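Local coordinates for protein aspartate aminotransferase (Rhodobacter sphaeroides, PDB 3NRA) that probably catalyses the pyridoxal 5'-phosphate-dependent transfer of an amino group from L-aspartate to 2-oxoglutarate, giving oxaloacetate and L-glutamate, at residues 75-80 against 278-283; 109-114 against 218-223; 117-122 against 140-145; 189-194 against 370-375. One frame throughout, in Å; residues are numbered along the deposited sequence. Where two conformers were deposited one is given.

Contact 1: 75-80 against 278-283; sequences TEYRGD and LQAIVS
Two torsions set up this contact: Gln279 sends CG anti to its own backbone N (chi1 176°), with a further bend at chi2 that swings the amide toward residues 75-80, while the Tyr77 ring leaves its backbone anti to the carbonyl carbon (chi1 -57°) and lies against Ala280. Gln279 NE2 then donates an N-H to Tyr77 O at 2.8 Å. The N-H...O angle of 152° shows a moderately bent bond; the acceptor lies close to the amide plane, whereas the donor is tilted from the plane of the Tyr77 carbonyl. Ala280 CB sits over one face of the tyrosine ring, 3.9 Å from the centroid and displaced toward the rim, a CH-pi contact in which CD2 is the nearest ring atom. The loop meets the helix through a type I beta turn, Glu76 to Gly79, closed by Gly79 N to Glu76 O at 2.9 Å. Thr75 OG1 reaches that same oxygen at 2.7 Å, from the opposite face of the carbonyl plane, so the turn is gripped twice. Gln279 NE2 also donates to Ile107 O, and an alanine here would probably leave Tyr77 O and Ile107 O without this donor and weaken the tie between turn and helix. Arg78 turns away from the helix segment at its CB, yet its guanidinium is bonded to Arg102 O and forms a salt bridge with Glu276. The turn lies between helices 70-73 and 81-95, against the C-terminal end of helix 269-282, with strand 105-108 alongside Gln279 and helix 110-120 on Leu278.

Contact 2: 109-114 against 218-223; sequences PGTQGA and DQLYSR
The backbones of Thr111 and Leu220 come no nearer than 7.0 Å between their CA atoms, so the gap is bridged by side chains alone. Residues 109-114 run into the first turn of a helix, with positive phi at Gly110 (77°), and a CB on Gly113 would run into Pro109 O. Facing them, the chain leaves strand 214-218 and folds into a type I beta turn from Gln219 to Ser222, whose Gln219 O accepts both Ser222 N and Ser222 OG, the latter at 2.6 Å. This is the cofactor site of a fold-type I aminotransferase: Thr111 N and Gln112 N donate to the phosphate of the pyridoxal-modified lysine at position 253, and Asp218 OD2 is hydrogen-bonded to its pyridine N1. The side chain of Thr111, whose N holds the phosphate, uses both branches toward the turn. Its OG1 lies 3.4 Å from Leu220 CD2. The methyl CG2, anti to the Thr111 backbone N, points instead to the carboxylate of Asp218, with OD1 at 3.8 Å. Both approaches are oblique van der Waals contacts without a hydrogen bond across the segments. Asp218 OD1 accepts a weak bond from Leu220 N at 3.3 Å, which ties the carboxylate to its own turn while OD2 serves the cofactor.

Contact 3: 117-122 against 140-145; sequences LAVAAT and RKLVEF
This is a small helix-to-helix contact carried by hydrocarbon side chains, made by one valine on helix 110-120 against one turn of helix 137-145 in the large, cofactor-binding domain. Val119 and Leu142 mark the closest approach of the two backbones, 6.8 Å between CA atoms, and both CB atoms point into the interface. The two methyls of Val119 divide the work. CG2, anti to the Val119 carbonyl carbon, meets Leu142 CD1 at 3.9 Å. CG1, anti to the backbone N (chi1 177°), lies against the backbone of the other helix, with Leu142 CB at 4.0 Å and Val143 N at 4.3 Å. The side chains of Val119 and Leu142 meet at a slant, and no hydrogen bond crosses between the segments. At the end of its segment Thr122 turns its hydroxyl back, OG1 donating to Ala118 O at 2.7 Å. On the outer part of the other helix, Arg140 NE and Glu144 OE2, one turn apart, form a salt bridge at 3.4 Å whose hydrogen bond is weak. Phe146 packs beside Val119 and Ala120, Leu117 faces helix 269-282, Ala118 and Thr122 lie on strand 214-218, and Ile281 of the second subunit packs on Leu142.

Contact 4: 189-194 against 370-375; sequences NNPAGV and TEFSPH
Pro191 and Phe372 form the tight part, the proline laying its CB, CG and CD over one face of the phenyl ring. Pro191 CB stands 3.6 Å from the ring centroid and only 3° off its normal, a nearly central CH-pi contact, while CG comes within 3.5 Å of Phe372 CG. In one of its two conformers, Glu371 CB stands 3.9 Å above the opposite face. Phe372 reaches this slot with CG anti to its carbonyl carbon (chi1 -45°). Shrinking it to an alanine would probably open a gap over Pro191 and remove its aromatic partner. The looser part is at CE1, where Asn190 OD1 approaches Phe372 CE1 obliquely at 3.8 Å; that oxygen's polar partner is Arg381. Around Phe372 the segment reaches the surface: Glu371 before it, and Pro374 and His375 after it, are exposed, with Ser373 OG accepting His375 N at 3.1 Å in an ST turn. The peptide before Pro191 is cis, and Asn189 OD1 takes Ala192 N at 2.8 Å as an Asx motif. Asn190 ND2 donates to O3 of the pyridoxal-modified lysine at position 253, an asparagine and cis-proline arrangement characteristic of the class I aminotransferase active site.

In the fold
Contacts 2, 3 and 4 join buried residues, whereas contact 1 is only partly buried and lies farthest from the chain centre, about 23 Å from it. Contacts 2 and 3 share helix 110-120: its start serves the cofactor in contact 2, a later turn packs mainly by hydrocarbon in contact 3. Helix 269-282 of contact 1 touches both, Gln279 against Pro109 and Leu278 against Ala120, and all three reach the second subunit. Contact 4 touches no other chain, yet meets the same cofactor as contact 2, their centres about 16 Å apart. Only contact 1 has a hydrogen bond across its segments; contact 4 rests on a proline-aromatic CH-pi contact, contacts 2 and 3 on van der Waals packing.

Contact 1: 75-80 against 278-283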
loop_
_atom_site.group_PDB
_atom_site.type_symbol
_atom_site.label_atom_id
_atom_site.label_comp_id
_atom_site.label_asym_id
_atom_site.label_seq_id
_atom_site.Cartn_x
_atom_site.Cartn_y
_atom_site.Cartn_z
ATOM N N THR B 75 4.648 -1.553 14.005
ATOM C CA THR B 75 5.963 -0.890 13.841
ATOM C C THR B 75 5.702 0.569 13.601
ATOM O O THR B 75 4.550 0.960 13.305
ATOM C CB THR B 75 6.735 -1.402 12.584
ATOM O OG1 THR B 75 6.136 -0.852 11.390
ATOM C CG2 THR B 75 6.756 -2.945 12.504
ATOM N N GLU B 76 6.765 1.375 13.681
ATOM C CA GLU B 76 6.725 2.760 13.250
ATOM C C GLU B 76 6.280 2.782 11.810
ATOM O O GLU B 76 6.533 1.829 11.085
ATOM C CB GLU B 76 8.124 3.397 13.398
ATOM C CG GLU B 76 8.474 3.769 14.861
ATOM C CD GLU B 76 9.890 4.326 15.051
ATOM O OE1 GLU B 76 10.458 4.921 14.093
ATOM O OE2 GLU B 76 10.422 4.211 16.202
ATOM N N TYR B 77 5.615 3.849 11.387
ATOM C CA TYR B 77 5.122 3.945 9.982
ATOM C C TYR B 77 6.243 3.792 8.956
ATOM O O TYR B 77 6.063 3.135 7.944
ATOM C CB TYR B 77 4.377 5.273 9.715
ATOM C CG TYR B 77 3.191 5.553 10.612
ATOM C CD1 TYR B 77 2.192 4.617 10.799
ATOM C CD2 TYR B 77 3.062 6.790 11.263
ATOM C CE1 TYR B 77 1.097 4.879 11.615
ATOM C CE2 TYR B 77 1.976 7.059 12.097
ATOM C CZ TYR B 77 0.997 6.107 12.260
ATOM O OH TYR B 77 -0.080 6.361 13.092
ATOM N N ARG B 78 7.405 4.365 9.242
ATOM C CA ARG B 78 8.594 4.215 8.346
ATOM C C ARG B 78 9.280 2.826 8.375
ATOM O O ARG B 78 10.179 2.566 7.575
ATOM C CB ARG B 78 9.622 5.306 8.635
ATOM C CG ARG B 78 10.343 5.189 9.938
ATOM C CD ARG B 78 11.174 6.439 10.229
ATOM N NE ARG B 78 10.350 7.612 10.516
ATOM C CZ ARG B 78 10.808 8.761 11.026
ATOM N NH1 ARG B 78 12.117 8.931 11.306
ATOM N NH2 ARG B 78 9.949 9.757 11.270
ATOM N N GLY B 79 8.888 1.980 9.324
ATOM C CA GLY B 79 9.323 0.587 9.366
ATOM C C GLY B 79 9.983 0.279 10.683
ATOM O O GLY B 79 10.486 1.172 11.347
ATOM N N ASP B 80 9.994 -0.998 11.038
ATOM C CA ASP B 80 10.641 -1.488 12.257
ATOM C C ASP B 80 12.082 -0.916 12.424
ATOM O O ASP B 80 12.911 -1.004 11.516
ATOM C CB ASP B 80 10.645 -3.027 12.270
ATOM C CG ASP B 80 11.328 -3.608 13.525
ATOM O OD1 ASP B 80 12.588 -3.578 13.614
ATOM O OD2 ASP B 80 10.618 -4.077 14.415
ATOM N N LEU B 278 3.200 10.568 4.309
ATOM C CA LEU B 278 2.207 10.065 3.395
ATOM C C LEU B 278 1.883 8.571 3.630
ATOM O O LEU B 278 0.719 8.191 3.589
ATOM C CB LEU B 278 2.620 10.313 1.964
ATOM C CG LEU B 278 1.675 9.822 0.866
ATOM C CD1 LEU B 278 0.253 10.270 1.098
ATOM C CD2 LEU B 278 2.172 10.317 -0.477
ATOM N N GLN B 279 2.899 7.747 3.888
ATOM C CA GLN B 279 2.667 6.298 4.110
ATOM C C GLN B 279 1.639 6.041 5.224
ATOM O O GLN B 279 0.840 5.102 5.141
ATOM C CB GLN B 279 3.979 5.557 4.441
ATOM C CG GLN B 279 3.769 4.073 4.774
ATOM C CD GLN B 279 4.904 3.177 4.299
ATOM O OE1 GLN B 279 4.922 2.750 3.145
ATOM N NE2 GLN B 279 5.859 2.893 5.190
ATOM N N ALA B 280 1.681 6.867 6.263
ATOM C CA ALA B 280 0.746 6.777 7.335
ATOM C C ALA B 280 -0.697 6.721 6.819
ATOM O O ALA B 280 -1.466 5.888 7.282
ATOM C CB ALA B 280 0.940 7.971 8.354
ATOM N N ILE B 281 -1.032 7.539 5.818
ATOM C CA ILE B 281 -2.410 7.595 5.316
ATOM C C ILE B 281 -2.659 6.759 4.049
ATOM O O ILE B 281 -3.814 6.526 3.682
ATOM C CB ILE B 281 -2.950 9.065 5.149
ATOM C CG1 ILE B 281 -2.207 9.827 4.050
ATOM C CG2 ILE B 281 -2.870 9.834 6.503
ATOM C CD1 ILE B 281 -2.636 11.272 3.942
ATOM N N VAL B 282 -1.589 6.254 3.427
ATOM C CA VAL B 282 -1.715 5.359 2.274
ATOM C C VAL B 282 -2.005 3.930 2.716
ATOM O O VAL B 282 -2.891 3.261 2.130
ATOM C CB VAL B 282 -0.438 5.398 1.356
ATOM C CG1 VAL B 282 -0.481 4.286 0.295
ATOM C CG2 VAL B 282 -0.322 6.757 0.683
ATOM N N SER B 283 -1.226 3.422 3.679
ATOM C CA SER B 283 -1.448 2.053 4.199
ATOM C C SER B 283 -0.896 1.776 5.618
ATOM O O SER B 283 -0.805 0.596 6.026
ATOM C CB SER B 283 -0.855 1.033 3.219
ATOM O OG SER B 283 0.560 1.190 3.096
#

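Contact 2: 109-114 against 218-223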
loop_
_atom_site.group_PDB
_atom_site.type_symbol
_atom_site.label_atom_id
_atom_site.label_comp_id
_atom_site.label_asym_id
_atom_site.label_seq_id
_atom_site.Cartn_x
_atom_site.Cartn_y
_atom_site.Cartn_z
ATOM N N PRO B 109 5.432 -0.947 1.155
ATOM C CA PRO B 109 4.740 -2.085 0.535
ATOM C C PRO B 109 5.220 -2.325 -0.910
ATOM O O PRO B 109 4.640 -1.788 -1.876
ATOM C CB PRO B 109 3.268 -1.694 0.595
ATOM C CG PRO B 109 3.269 -0.171 0.759
ATOM C CD PRO B 109 4.511 0.172 1.474
ATOM N N GLY B 110 6.291 -3.118 -1.034
ATOM C CA GLY B 110 6.936 -3.347 -2.311
ATOM C C GLY B 110 7.775 -2.144 -2.687
ATOM O O GLY B 110 7.705 -1.071 -2.033
ATOM N N THR B 111 8.614 -2.326 -3.686
ATOM C CA THR B 111 9.283 -1.216 -4.319
ATOM C C THR B 111 8.256 -0.347 -5.059
ATOM O O THR B 111 8.461 0.882 -5.203
ATOM C CB THR B 111 10.407 -1.701 -5.271
ATOM O OG1 THR B 111 11.397 -2.349 -4.505
ATOM C CG2 THR B 111 11.061 -0.561 -5.992
ATOM N N GLN B 112 7.139 -0.953 -5.506
ATOM C CA GLN B 112 6.014 -0.139 -6.033
ATOM C C GLN B 112 5.546 0.863 -4.979
ATOM O O GLN B 112 5.310 2.026 -5.293
ATOM C CB GLN B 112 4.824 -1.020 -6.476
ATOM C CG GLN B 112 3.713 -0.254 -7.226
ATOM C CD GLN B 112 4.231 0.420 -8.510
ATOM O OE1 GLN B 112 4.926 -0.210 -9.309
ATOM N NE2 GLN B 112 3.876 1.695 -8.707
ATOM N N GLY B 113 5.403 0.388 -3.731
ATOM C CA GLY B 113 5.053 1.255 -2.599
ATOM C C GLY B 113 5.990 2.448 -2.467
ATOM O O GLY B 113 5.534 3.584 -2.332
ATOM N N ALA B 114 7.290 2.181 -2.557
ATOM C CA ALA B 114 8.289 3.207 -2.507
ATOM C C ALA B 114 8.195 4.187 -3.684
ATOM O O ALA B 114 8.335 5.422 -3.491
ATOM C CB ALA B 114 9.682 2.585 -2.436
ATOM N N ASP B 218 15.453 3.839 -9.564
ATOM C CA ASP B 218 14.759 2.586 -9.269
ATOM C C ASP B 218 15.701 1.403 -9.634
ATOM O O ASP B 218 15.800 0.983 -10.802
ATOM C CB ASP B 218 13.425 2.534 -10.046
ATOM C CG ASP B 218 12.564 1.325 -9.682
ATOM O OD1 ASP B 218 13.086 0.379 -9.081
ATOM O OD2 ASP B 218 11.360 1.326 -10.031
ATOM N N GLN B 219 16.359 0.870 -8.610
ATOM C CA GLN B 219 17.381 -0.146 -8.759
ATOM C C GLN B 219 16.879 -1.491 -8.321
ATOM O O GLN B 219 17.664 -2.354 -7.860
ATOM C CB GLN B 219 18.623 0.262 -7.966
ATOM C CG GLN B 219 19.105 1.724 -8.251
ATOM C CD GLN B 219 20.519 2.004 -7.706
ATOM O OE1 GLN B 219 21.171 2.979 -8.101
ATOM N NE2 GLN B 219 21.004 1.123 -6.811
ATOM N N LEU B 220 15.584 -1.712 -8.534
ATOM C CA LEU B 220 14.883 -2.923 -8.083
ATOM C C LEU B 220 15.627 -4.199 -8.404
ATOM O O LEU B 220 15.722 -5.103 -7.546
ATOM C CB LEU B 220 13.504 -2.992 -8.725
ATOM C CG LEU B 220 12.563 -4.158 -8.346
ATOM C CD1 LEU B 220 12.859 -5.427 -9.208
ATOM C CD2 LEU B 220 12.579 -4.467 -6.831
ATOM N N TYR B 221 16.106 -4.322 -9.647
ATOM C CA TYR B 221 16.692 -5.591 -10.090
ATOM C C TYR B 221 18.250 -5.550 -10.139
ATOM O O TYR B 221 18.888 -6.445 -10.709
ATOM C CB TYR B 221 16.088 -6.008 -11.460
ATOM C CG TYR B 221 15.435 -7.380 -11.500
ATOM C CD1 TYR B 221 15.968 -8.461 -10.818
ATOM C CD2 TYR B 221 14.295 -7.609 -12.281
ATOM C CE1 TYR B 221 15.406 -9.734 -10.928
ATOM C CE2 TYR B 221 13.701 -8.867 -12.340
ATOM C CZ TYR B 221 14.267 -9.918 -11.680
ATOM O OH TYR B 221 13.677 -11.192 -11.758
ATOM N N SER B 222 18.842 -4.565 -9.463
ATOM C CA SER B 222 20.281 -4.272 -9.587
ATOM C C SER B 222 21.163 -5.321 -8.939
ATOM O O SER B 222 22.306 -5.441 -9.294
ATOM C CB SER B 222 20.604 -2.902 -8.982
ATOM O OG SER B 222 20.245 -2.865 -7.596
ATOM N N ARG B 223 20.609 -6.111 -8.025
ATOM C CA ARG B 223 21.367 -7.194 -7.391
ATOM C C ARG B 223 21.559 -8.435 -8.291
ATOM O O ARG B 223 22.522 -9.208 -8.109
ATOM C CB ARG B 223 20.699 -7.605 -6.081
ATOM C CG ARG B 223 21.630 -8.263 -5.136
ATOM C CD ARG B 223 20.939 -8.667 -3.865
ATOM N NE ARG B 223 21.845 -9.447 -3.051
ATOM C CZ ARG B 223 21.491 -10.214 -2.026
ATOM N NH1 ARG B 223 20.235 -10.292 -1.637
ATOM N NH2 ARG B 223 22.417 -10.871 -1.360
#

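Contact 3: 117-122 against 140-145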
loop_
_atom_site.group_PDB
_atom_site.type_symbol
_atom_site.label_atom_id
_atom_site.label_comp_id
_atom_site.label_asym_id
_atom_site.label_seq_id
_atom_site.Cartn_x
_atom_site.Cartn_y
_atom_site.Cartn_z
ATOM N N LEU B 117 5.198 6.629 -3.341
ATOM C CA LEU B 117 5.462 7.642 -2.308
ATOM C C LEU B 117 6.504 8.648 -2.795
ATOM O O LEU B 117 6.358 9.845 -2.584
ATOM C CB LEU B 117 5.955 6.956 -1.015
ATOM C CG LEU B 117 4.921 6.074 -0.279
ATOM C CD1 LEU B 117 5.563 5.367 0.876
ATOM C CD2 LEU B 117 3.727 6.930 0.200
ATOM N N ALA B 118 7.549 8.139 -3.453
ATOM C CA ALA B 118 8.638 8.963 -3.937
ATOM C C ALA B 118 8.135 9.992 -4.972
ATOM O O ALA B 118 8.505 11.179 -4.920
ATOM C CB ALA B 118 9.719 8.089 -4.537
ATOM N N VAL B 119 7.264 9.555 -5.883
ATOM C CA VAL B 119 6.690 10.486 -6.857
ATOM C C VAL B 119 5.720 11.460 -6.143
ATOM O O VAL B 119 5.727 12.675 -6.418
ATOM C CB VAL B 119 5.983 9.746 -7.984
ATOM C CG1 VAL B 119 5.327 10.744 -8.961
ATOM C CG2 VAL B 119 6.981 8.794 -8.728
ATOM N N ALA B 120 4.919 10.935 -5.206
ATOM C CA ALA B 120 3.964 11.783 -4.439
ATOM C C ALA B 120 4.680 12.876 -3.663
ATOM O O ALA B 120 4.191 14.002 -3.583
ATOM C CB ALA B 120 3.138 10.942 -3.489
ATOM N N ALA B 121 5.844 12.530 -3.099
ATOM C CA ALA B 121 6.658 13.477 -2.302
ATOM C C ALA B 121 7.474 14.489 -3.145
ATOM O O ALA B 121 8.061 15.425 -2.585
ATOM C CB ALA B 121 7.565 12.709 -1.400
ATOM N N THR B 122 7.527 14.306 -4.472
ATOM C CA THR B 122 8.389 15.112 -5.312
ATOM C C THR B 122 7.687 15.824 -6.490
ATOM O O THR B 122 8.224 16.785 -7.012
ATOM C CB THR B 122 9.582 14.285 -5.847
ATOM O OG1 THR B 122 9.099 13.184 -6.635
ATOM C CG2 THR B 122 10.432 13.756 -4.700
ATOM N N ARG B 140 5.185 6.855 -16.126
ATOM C CA ARG B 140 4.287 7.815 -16.778
ATOM C C ARG B 140 2.977 8.012 -16.003
ATOM O O ARG B 140 2.513 9.165 -15.810
ATOM C CB ARG B 140 3.963 7.367 -18.204
ATOM C CG ARG B 140 3.150 8.416 -18.994
ATOM C CD ARG B 140 2.864 8.011 -20.414
ATOM N NE ARG B 140 2.367 9.169 -21.161
ATOM C CZ ARG B 140 2.008 9.175 -22.450
ATOM N NH1 ARG B 140 2.057 8.064 -23.190
ATOM N NH2 ARG B 140 1.605 10.320 -23.009
ATOM N N LYS B 141 2.365 6.891 -15.589
ATOM C CA LYS B 141 1.046 6.937 -14.950
ATOM C C LYS B 141 1.105 7.675 -13.614
ATOM O O LYS B 141 0.155 8.339 -13.230
ATOM C CB LYS B 141 0.487 5.514 -14.732
ATOM C CG LYS B 141 0.103 4.788 -15.986
ATOM C CD LYS B 141 -0.446 3.397 -15.668
ATOM C CE LYS B 141 -1.003 2.704 -16.927
ATOM N N LEU B 142 2.208 7.500 -12.887
ATOM C CA LEU B 142 2.410 8.209 -11.645
ATOM C C LEU B 142 2.544 9.710 -11.843
ATOM O O LEU B 142 1.862 10.498 -11.152
ATOM C CB LEU B 142 3.628 7.675 -10.928
ATOM C CG LEU B 142 3.376 6.369 -10.189
ATOM C CD1 LEU B 142 4.685 5.779 -9.771
ATOM C CD2 LEU B 142 2.464 6.608 -8.978
ATOM N N VAL B 143 3.386 10.116 -12.793
ATOM C CA VAL B 143 3.556 11.540 -13.110
ATOM C C VAL B 143 2.222 12.170 -13.473
ATOM O O VAL B 143 1.861 13.216 -12.957
ATOM C CB VAL B 143 4.597 11.771 -14.257
ATOM C CG1 VAL B 143 4.568 13.179 -14.696
ATOM C CG2 VAL B 143 6.052 11.384 -13.756
ATOM N N GLU B 144 1.454 11.483 -14.285
ATOM C CA GLU B 144 0.229 12.049 -14.780
ATOM C C GLU B 144 -0.918 12.027 -13.726
ATOM O O GLU B 144 -1.707 12.973 -13.664
ATOM C CB GLU B 144 -0.146 11.416 -16.145
ATOM C CG GLU B 144 0.731 12.089 -17.303
ATOM C CD GLU B 144 0.671 11.400 -18.675
ATOM O OE1 GLU B 144 0.052 10.319 -18.796
ATOM O OE2 GLU B 144 1.269 11.973 -19.639
ATOM N N PHE B 145 -0.900 11.048 -12.824
ATOM C CA PHE B 145 -1.833 11.017 -11.710
ATOM C C PHE B 145 -1.649 12.194 -10.755
ATOM O O PHE B 145 -2.624 12.747 -10.248
ATOM C CB PHE B 145 -1.678 9.740 -10.914
ATOM C CG PHE B 145 -2.682 9.608 -9.800
ATOM C CD1 PHE B 145 -4.025 9.475 -10.082
ATOM C CD2 PHE B 145 -2.287 9.651 -8.475
ATOM C CE1 PHE B 145 -4.957 9.340 -9.047
ATOM C CE2 PHE B 145 -3.233 9.542 -7.446
ATOM C CZ PHE B 145 -4.552 9.393 -7.743
#

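Contact 4: 189-194 against 370-375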
loop_
_atom_site.group_PDB
_atom_site.type_symbol
_atom_site.label_atom_id
_atom_site.label_comp_id
_atom_site.label_asym_id
_atom_site.label_seq_id
_atom_site.Cartn_x
_atom_site.Cartn_y
_atom_site.Cartn_z
ATOM N N ASN B 189 17.220 -1.040 -16.610
ATOM C CA ASN B 189 15.991 -0.692 -17.286
ATOM C C ASN B 189 15.003 -1.852 -17.312
ATOM O O ASN B 189 15.380 -3.005 -17.609
ATOM C CB ASN B 189 16.297 -0.229 -18.701
ATOM C CG ASN B 189 15.057 0.179 -19.457
ATOM O OD1 ASN B 189 14.537 -0.591 -20.282
ATOM N ND2 ASN B 189 14.590 1.401 -19.215
ATOM N N ASN B 190 13.795 -1.573 -16.859
ATOM C CA ASN B 190 12.634 -2.403 -17.117
ATOM C C ASN B 190 11.888 -1.614 -18.185
ATOM O O ASN B 190 11.437 -0.514 -17.914
ATOM C CB ASN B 190 11.802 -2.546 -15.812
ATOM C CG ASN B 190 10.555 -3.433 -15.966
ATOM O OD1 ASN B 190 10.051 -3.669 -17.081
ATOM N ND2 ASN B 190 10.016 -3.888 -14.820
ATOM N N PRO B 191 11.773 -2.151 -19.408
ATOM C CA PRO B 191 11.734 -3.537 -19.823
ATOM C C PRO B 191 12.995 -4.142 -20.484
ATOM O O PRO B 191 13.005 -5.349 -20.744
ATOM C CB PRO B 191 10.641 -3.499 -20.879
ATOM C CG PRO B 191 10.911 -2.195 -21.585
ATOM C CD PRO B 191 11.302 -1.259 -20.509
ATOM N N ALA B 192 13.986 -3.328 -20.845
ATOM C CA ALA B 192 15.067 -3.791 -21.768
ATOM C C ALA B 192 16.210 -4.605 -21.064
ATOM O O ALA B 192 16.925 -5.371 -21.710
ATOM C CB ALA B 192 15.646 -2.605 -22.543
ATOM N N GLY B 193 16.386 -4.401 -19.759
ATOM C CA GLY B 193 17.429 -5.126 -18.976
ATOM C C GLY B 193 18.830 -4.567 -19.139
ATOM O O GLY B 193 19.795 -5.152 -18.647
ATOM N N VAL B 194 18.938 -3.420 -19.823
ATOM C CA VAL B 194 20.216 -2.742 -19.983
ATOM C C VAL B 194 20.568 -1.932 -18.717
ATOM O O VAL B 194 19.696 -1.418 -18.019
ATOM C CB VAL B 194 20.239 -1.825 -21.240
ATOM C CG1 VAL B 194 20.007 -2.640 -22.498
ATOM C CG2 VAL B 194 19.233 -0.704 -21.107
ATOM N N THR B 370 3.841 -1.539 -25.764
ATOM C CA THR B 370 3.183 -0.244 -25.509
ATOM C C THR B 370 3.023 0.096 -23.998
ATOM O O THR B 370 2.806 1.241 -23.661
ATOM C CB THR B 370 1.795 -0.149 -26.207
ATOM O OG1 THR B 370 1.011 -1.274 -25.867
ATOM C CG2 THR B 370 1.943 -0.076 -27.722
ATOM N N GLU B 371 3.162 -0.886 -23.095
ATOM C CA GLU B 371 3.166 -0.589 -21.637
ATOM C C GLU B 371 4.325 0.322 -21.213
ATOM O O GLU B 371 4.229 1.021 -20.191
ATOM C CB GLU B 371 3.206 -1.880 -20.799
ATOM C CG GLU B 371 1.863 -2.654 -20.718
ATOM C CD GLU B 371 0.703 -1.789 -20.198
ATOM O OE1 GLU B 371 0.729 -1.376 -19.017
ATOM O OE2 GLU B 371 -0.225 -1.514 -20.987
ATOM N N PHE B 372 5.411 0.317 -21.990
ATOM C CA PHE B 372 6.663 0.985 -21.612
ATOM C C PHE B 372 6.948 2.240 -22.388
ATOM O O PHE B 372 7.702 3.085 -21.927
ATOM C CB PHE B 372 7.813 0.015 -21.761
ATOM C CG PHE B 372 7.506 -1.339 -21.202
ATOM C CD1 PHE B 372 7.505 -1.549 -19.836
ATOM C CD2 PHE B 372 7.115 -2.367 -22.027
ATOM C CE1 PHE B 372 7.156 -2.777 -19.303
ATOM C CE2 PHE B 372 6.756 -3.605 -21.490
ATOM C CZ PHE B 372 6.783 -3.808 -20.144
ATOM N N SER B 373 6.360 2.359 -23.570
ATOM C CA SER B 373 6.469 3.567 -24.366
ATOM C C SER B 373 5.515 3.429 -25.529
ATOM O O SER B 373 5.362 2.330 -26.056
ATOM C CB SER B 373 7.902 3.703 -24.897
ATOM O OG SER B 373 7.993 4.624 -25.945
ATOM N N PRO B 374 4.938 4.542 -26.003
ATOM C CA PRO B 374 4.109 4.478 -27.209
ATOM C C PRO B 374 4.899 4.129 -28.476
ATOM O O PRO B 374 4.314 3.753 -29.460
ATOM C CB PRO B 374 3.554 5.896 -27.314
ATOM C CG PRO B 374 4.548 6.738 -26.613
ATOM C CD PRO B 374 5.096 5.925 -25.525
ATOM N N HIS B 375 6.220 4.232 -28.407
ATOM C CA HIS B 375 7.089 4.056 -29.544
ATOM C C HIS B 375 7.822 2.711 -29.544
ATOM O O HIS B 375 8.699 2.514 -30.346
ATOM C CB HIS B 375 8.120 5.173 -29.544
ATOM C CG HIS B 375 7.526 6.520 -29.402
ATOM N ND1 HIS B 375 6.558 6.991 -30.254
ATOM C CD2 HIS B 375 7.726 7.494 -28.480
ATOM C CE1 HIS B 375 6.212 8.212 -29.891
ATOM N NE2 HIS B 375 6.898 8.539 -28.813
#